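Local coordinates for Xcc1710-like domain-containing protein (Bordetella parapertussis 12822, PDB 3CPK) that is of unknown function but belongs to the Xcc1710-like (DUF498/DUF598) family and has a mixed alpha/beta fold, at residues N131-M134 / R139-V142. Residues are numbered along the deposited sequence; the frame is centred on the assembly and turned at random.
Sequences NILM and RVVV
Leu133 and Val140 meet with their side chains crossing at about a right angle, each CB pointing across the gap at the other segment. Leu133 CB faces the valine's branch point, about equally far from Val140 CB, CG1 and CG2, with the CB to CB distance at 4.1 Å. Farther out, Val140 CG2 takes the end of the leucine, 3.8 Å from Leu133 CD1. On the helix side, CG of Leu133 lies anti to the carbonyl carbon (chi1 -65°), and CD1 is the methyl that reaches the valine. The strand residue sets CG2 anti to its own backbone N and CG1 between N and the carbonyl carbon (chi1 65°), which turns CG1 toward the next helix residue, Met134: it sits 4.2 Å from Met134 N and 4.4 Å from Met134 CB. Met134, modelled as selenomethionine, adds little beyond that CB, and the rest of the side chain turns off toward Thr13 and Pro37. No hydrogen bond spans the two segments; apolar packing links them, burying 120 Å² in all. The contact joins the last turn of helix 123-135 to the start of strand 140-144, the central strand of the five-stranded mixed sheet, where a short connection brings the chain back from helix to sheet. It is the closing half of a beta-alpha-beta unit whose first strand is 117-121, with the parallel strand 91-95 lying between the two in the sheet. Leu93 of that middle strand touches both Leu133 and Val140, and Tyr130, one helical turn before Met134, also packs on Val140.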
ATOM      1  N   ASN A 131       7.874   5.093  -1.692  1.00 31.59           N
ATOM      2  CA  ASN A 131       9.174   5.225  -2.330  1.00 31.67           C
ATOM      3  C   ASN A 131      10.215   5.625  -1.295  1.00 34.62           C
ATOM      4  O   ASN A 131      11.327   5.099  -1.281  1.00 37.36           O
ATOM      5  CB  ASN A 131       9.141   6.287  -3.439  1.00 30.62           C
ATOM      6  CG  ASN A 131       8.572   5.765  -4.760  1.00 30.49           C
ATOM      7  OD1 ASN A 131       8.303   6.551  -5.673  1.00 33.04           O
ATOM      8  ND2 ASN A 131       8.395   4.446  -4.872  1.00 25.60           N
ATOM      9  N   ILE A 132       9.844   6.556  -0.421  1.00 36.90           N
ATOM     10  CA  ILE A 132      10.761   7.036   0.605  1.00 35.36           C
ATOM     11  C   ILE A 132      11.110   5.982   1.641  1.00 32.80           C
ATOM     12  O   ILE A 132      12.281   5.716   1.875  1.00 34.57           O
ATOM     13  CB  ILE A 132      10.201   8.304   1.302  1.00 34.25           C
ATOM     14  CG1 ILE A 132      10.183   9.455   0.298  1.00 34.59           C
ATOM     15  CG2 ILE A 132      11.069   8.685   2.502  1.00 31.71           C
ATOM     16  CD1 ILE A 132       9.509  10.705   0.804  1.00 39.02           C
ATOM     17  N   LEU A 133      10.105   5.383   2.260  1.00 33.16           N
ATOM     18  CA  LEU A 133      10.366   4.350   3.254  1.00 34.35           C
ATOM     19  C   LEU A 133      11.179   3.220   2.634  1.00 35.27           C
ATOM     20  O   LEU A 133      11.960   2.552   3.302  1.00 34.98           O
ATOM     21  CB  LEU A 133       9.055   3.786   3.797  1.00 35.20           C
ATOM     22  CG  LEU A 133       8.179   4.749   4.589  1.00 39.80           C
ATOM     23  CD1 LEU A 133       7.101   3.961   5.304  1.00 41.14           C
ATOM     24  CD2 LEU A 133       9.018   5.503   5.593  1.00 41.85           C
HETATM   25  N   MSE A 134      10.978   3.023   1.340  1.00 34.11           N
HETATM   26  CA  MSE A 134      11.676   1.996   0.605  1.00 35.37           C
HETATM   27  C   MSE A 134      13.108   2.438   0.362  1.00 34.36           C
HETATM   28  O   MSE A 134      14.043   1.676   0.580  1.00 35.75           O
HETATM   29  CB  MSE A 134      10.931   1.730  -0.711  1.00 34.13           C
HETATM   30  CG  MSE A 134      11.478   0.598  -1.546  1.00 31.45           C
HETATM   31 SE   MSE A 134      12.872   1.250  -2.695  1.00 46.90          SE
HETATM   32  CE  MSE A 134      11.744   2.025  -4.100  1.00 39.46           C
ATOM     33  N   ARG A 139      11.187  -1.937   6.157  1.00 40.39           N
ATOM     34  CA  ARG A 139      10.336  -3.054   5.743  1.00 40.39           C
ATOM     35  C   ARG A 139       8.911  -2.510   5.585  1.00 41.71           C
ATOM     36  O   ARG A 139       8.125  -2.485   6.533  1.00 41.11           O
ATOM     37  CB  ARG A 139      10.377  -4.176   6.788  1.00 39.66           C
ATOM     38  N   VAL A 140       8.577  -2.104   4.365  1.00 41.42           N
ATOM     39  CA  VAL A 140       7.288  -1.494   4.092  1.00 40.43           C
ATOM     40  C   VAL A 140       6.423  -2.155   3.014  1.00 40.98           C
ATOM     41  O   VAL A 140       6.934  -2.660   2.022  1.00 42.91           O
ATOM     42  CB  VAL A 140       7.524  -0.024   3.678  1.00 40.78           C
ATOM     43  CG1 VAL A 140       8.296   0.014   2.357  1.00 36.77           C
ATOM     44  CG2 VAL A 140       6.196   0.724   3.566  1.00 41.30           C
ATOM     45  N   VAL A 141       5.109  -2.156   3.227  1.00 39.58           N
ATOM     46  CA  VAL A 141       4.162  -2.685   2.242  1.00 35.34           C
ATOM     47  C   VAL A 141       3.214  -1.528   1.960  1.00 32.75           C
ATOM     48  O   VAL A 141       2.964  -0.699   2.835  1.00 31.18           O
ATOM     49  CB  VAL A 141       3.279  -3.856   2.772  1.00 33.61           C
ATOM     50  CG1 VAL A 141       2.308  -4.285   1.687  1.00 32.39           C
ATOM     51  CG2 VAL A 141       4.124  -5.032   3.184  1.00 37.20           C
ATOM     52  N   VAL A 142       2.695  -1.460   0.746  1.00 30.87           N
ATOM     53  CA  VAL A 142       1.752  -0.412   0.417  1.00 30.04           C
ATOM     54  C   VAL A 142       0.549  -0.974  -0.341  1.00 32.29           C
ATOM     55  O   VAL A 142       0.683  -1.841  -1.199  1.00 32.15           O
ATOM     56  CB  VAL A 142       2.407   0.714  -0.421  1.00 30.45           C
ATOM     57  CG1 VAL A 142       2.809   0.187  -1.796  1.00 31.10           C
ATOM     58  CG2 VAL A 142       1.442   1.890  -0.555  1.00 26.35           C
TER